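Local atomic coordinates of putative mandelate racemase/muconate lactonizing enzyme (Bordetella bronchiseptica, PDB entry 3DDM), a protein that belongs to the mandelate racemase/muconate lactonizing enzyme family of the enolase superfamily, with an enolase-like N-terminal domain and a TIM-barrel-type C-terminal domain. Residues I147-N155 and G333-D341. The protein carries 1 engineered substitution. Sequence-based numbering, arbitrary orientation.
Sequences IGVYASGIN and GLLGVDAND. Engineered in segment 333-341: Gly336 (natural residue Glu).
Tyr150 lays one face of its ring over Gly336. Four backbone hydrogen bonds join their parallel strands, and a fifth follows just past strand 334-338. Strands 147-154 and 334-338 are the first and last parallel strands of the TIM-like barrel, so their pairing closes it. The short axes diverge by 36°.

The middle is tight. Gly336 CA lies 3.5 Å from the centroid of the Tyr150 ring, a CH-pi contact toward the rim. Gly336 is an engineered substitution for Glu. Tyr150 CG sits between its backbone N and carbonyl carbon (chi1 71°), which brings the ring across to the neighbouring strand. Leu334 O meets the ring edge in its plane, and Leu334 CB packs against Tyr150 CD1 at 3.9 Å. The phenol OH is hydrogen-bonded to Lys175 of the next barrel strand. Val149, Leu335 and Val337 point from the other face of the sheet, where Val149 CB meets Val337 CG2 at 4.1 Å. Helix 313-325 packs on Leu335.

Donor strands alternate: Leu335 N gives to Gly148 O, Tyr150 N to Leu335 O, Val337 N to Tyr150 O (2.9 Å, nearly straight) and Ser152 N to Val337 O (2.7 Å). Ala339 N then reaches Ser152 O at 2.9 Å. Ala339 CB also touches Ile154 CG1.

Beyond this point the contact loosens. Asn155 and Asn340 are exposed, and their amide planes stand nearly perpendicular, with Asn155 OD1 4.1 Å from Asn340 ND2, too far for a hydrogen bond. Asp338 OD1 accepts from Asn340 N, an Asx turn; Asp338 OD2 forms a salt bridge with Arg38 of the N-terminal domain.

The chemistry implies a seam of backbone bonds and apolar packing, its buried polar ends satisfied: Tyr150 OH by Lys175, Asp338 OD2 by Arg38 and OD1 by the Asn340 backbone.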
loop_
_atom_site.group_PDB
_atom_site.type_symbol
_atom_site.label_atom_id
_atom_site.label_comp_id
_atom_site.label_asym_id
_atom_site.label_seq_id
_atom_site.Cartn_x
_atom_site.Cartn_y
_atom_site.Cartn_z
ATOM N N ILE A 147 28.794 -2.714 18.945
ATOM C CA ILE A 147 27.820 -3.709 18.522
ATOM C C ILE A 147 28.390 -4.701 17.507
ATOM O O ILE A 147 29.393 -4.434 16.854
ATOM C CB ILE A 147 26.563 -3.037 17.905
ATOM C CG1 ILE A 147 26.922 -2.372 16.580
ATOM C CG2 ILE A 147 25.982 -2.004 18.865
ATOM C CD1 ILE A 147 25.772 -1.594 15.958
ATOM N N GLY A 148 27.742 -5.854 17.387
ATOM C CA GLY A 148 28.178 -6.852 16.428
ATOM C C GLY A 148 27.420 -6.699 15.111
ATOM O O GLY A 148 26.357 -6.063 15.069
ATOM N N VAL A 149 27.966 -7.260 14.036
ATOM C CA VAL A 149 27.324 -7.189 12.727
ATOM C C VAL A 149 27.452 -8.522 11.997
ATOM O O VAL A 149 28.200 -9.413 12.428
ATOM C CB VAL A 149 27.955 -6.101 11.824
ATOM C CG1 VAL A 149 27.942 -4.772 12.523
ATOM C CG2 VAL A 149 29.372 -6.485 11.444
ATOM N N TYR A 150 26.705 -8.663 10.904
ATOM C CA TYR A 150 26.768 -9.869 10.087
ATOM C C TYR A 150 26.571 -9.504 8.622
ATOM O O TYR A 150 25.868 -8.552 8.297
ATOM C CB TYR A 150 25.735 -10.927 10.546
ATOM C CG TYR A 150 24.257 -10.649 10.277
ATOM C CD1 TYR A 150 23.455 -9.993 11.225
ATOM C CD2 TYR A 150 23.655 -11.070 9.081
ATOM C CE1 TYR A 150 22.089 -9.767 10.986
ATOM C CE2 TYR A 150 22.300 -10.849 8.832
ATOM C CZ TYR A 150 21.520 -10.199 9.786
ATOM O OH TYR A 150 20.177 -9.988 9.535
ATOM N N ALA A 151 27.241 -10.235 7.741
ATOM C CA ALA A 151 27.119 -10.000 6.312
ATOM C C ALA A 151 25.745 -10.557 5.984
ATOM O O ALA A 151 25.478 -11.747 6.191
ATOM C CB ALA A 151 28.210 -10.757 5.552
ATOM N N SER A 152 24.870 -9.699 5.483
ATOM C CA SER A 152 23.509 -10.112 5.190
ATOM C C SER A 152 23.177 -10.193 3.717
ATOM O O SER A 152 23.570 -9.333 2.939
ATOM C CB SER A 152 22.533 -9.152 5.877
ATOM O OG SER A 152 21.193 -9.526 5.643
ATOM N N GLY A 153 22.456 -11.243 3.341
ATOM C CA GLY A 153 22.021 -11.398 1.965
ATOM C C GLY A 153 22.990 -11.893 0.916
ATOM O O GLY A 153 23.028 -11.356 -0.189
ATOM N N ILE A 154 23.760 -12.917 1.258
ATOM C CA ILE A 154 24.717 -13.532 0.348
ATOM C C ILE A 154 23.936 -14.366 -0.671
ATOM O O ILE A 154 23.180 -15.262 -0.292
ATOM C CB ILE A 154 25.657 -14.458 1.133
ATOM C CG1 ILE A 154 26.504 -13.616 2.087
ATOM C CG2 ILE A 154 26.496 -15.297 0.184
ATOM C CD1 ILE A 154 27.048 -14.392 3.253
ATOM N N ASN A 155 24.116 -14.079 -1.956
ATOM C CA ASN A 155 23.405 -14.812 -2.997
ATOM C C ASN A 155 23.800 -16.283 -3.071
ATOM O O ASN A 155 24.941 -16.647 -2.790
ATOM C CB ASN A 155 23.596 -14.137 -4.355
ATOM C CG ASN A 155 22.587 -13.018 -4.599
ATOM O OD1 ASN A 155 22.690 -11.930 -4.024
ATOM N ND2 ASN A 155 21.595 -13.290 -5.449
ATOM N N GLY A 333 22.634 -8.934 20.396
ATOM C CA GLY A 333 21.998 -8.595 19.139
ATOM C C GLY A 333 23.004 -8.334 18.035
ATOM O O GLY A 333 24.098 -7.835 18.291
ATOM N N LEU A 334 22.648 -8.673 16.801
ATOM C CA LEU A 334 23.546 -8.450 15.677
ATOM C C LEU A 334 22.875 -7.606 14.614
ATOM O O LEU A 334 21.727 -7.859 14.242
ATOM C CB LEU A 334 24.000 -9.780 15.075
ATOM C CG LEU A 334 24.815 -10.698 15.998
ATOM C CD1 LEU A 334 25.523 -11.750 15.177
ATOM C CD2 LEU A 334 25.840 -9.880 16.765
ATOM N N LEU A 335 23.591 -6.589 14.142
ATOM C CA LEU A 335 23.082 -5.695 13.114
ATOM C C LEU A 335 23.519 -6.258 11.772
ATOM O O LEU A 335 24.700 -6.541 11.570
ATOM C CB LEU A 335 23.646 -4.290 13.334
ATOM C CG LEU A 335 23.269 -3.101 12.437
ATOM C CD1 LEU A 335 24.283 -2.949 11.344
ATOM C CD2 LEU A 335 21.872 -3.272 11.877
ATOM N N GLY A 336 22.558 -6.449 10.867
ATOM C CA GLY A 336 22.857 -6.996 9.555
ATOM C C GLY A 336 23.211 -5.919 8.555
ATOM O O GLY A 336 22.521 -4.906 8.444
ATOM N N VAL A 337 24.295 -6.137 7.823
ATOM C CA VAL A 337 24.752 -5.178 6.829
ATOM C C VAL A 337 24.718 -5.841 5.456
ATOM O O VAL A 337 25.164 -6.987 5.305
ATOM C CB VAL A 337 26.204 -4.714 7.137
ATOM C CG1 VAL A 337 26.617 -3.598 6.191
ATOM C CG2 VAL A 337 26.305 -4.254 8.583
ATOM N N ASP A 338 24.176 -5.123 4.471
ATOM C CA ASP A 338 24.084 -5.616 3.093
ATOM C C ASP A 338 25.446 -6.136 2.623
ATOM O O ASP A 338 26.441 -5.419 2.670
ATOM C CB ASP A 338 23.638 -4.482 2.170
ATOM C CG ASP A 338 23.089 -4.983 0.847
ATOM O OD1 ASP A 338 23.501 -6.075 0.389
ATOM O OD2 ASP A 338 22.246 -4.269 0.261
ATOM N N ALA A 339 25.489 -7.374 2.152
ATOM C CA ALA A 339 26.747 -7.963 1.707
ATOM C C ALA A 339 27.252 -7.426 0.371
ATOM O O ALA A 339 28.458 -7.394 0.129
ATOM C CB ALA A 339 26.612 -9.484 1.637
ATOM N N ASN A 340 26.326 -6.999 -0.485
ATOM C CA ASN A 340 26.650 -6.487 -1.815
ATOM C C ASN A 340 27.108 -5.044 -1.827
ATOM O O ASN A 340 26.802 -4.288 -0.919
ATOM C CB ASN A 340 25.442 -6.652 -2.736
ATOM C CG ASN A 340 24.973 -8.099 -2.814
ATOM O OD1 ASN A 340 24.343 -8.610 -1.885
ATOM N ND2 ASN A 340 25.300 -8.773 -3.919
ATOM N N ASP A 341 27.843 -4.664 -2.867
ATOM C CA ASP A 341 28.351 -3.305 -2.978
ATOM C C ASP A 341 27.270 -2.276 -3.267
ATOM O O ASP A 341 26.418 -2.478 -4.132
ATOM C CB ASP A 341 29.426 -3.230 -4.062
ATOM C CG ASP A 341 30.651 -4.062 -3.724
ATOM O OD1 ASP A 341 30.919 -4.257 -2.513
ATOM O OD2 ASP A 341 31.353 -4.504 -4.664
#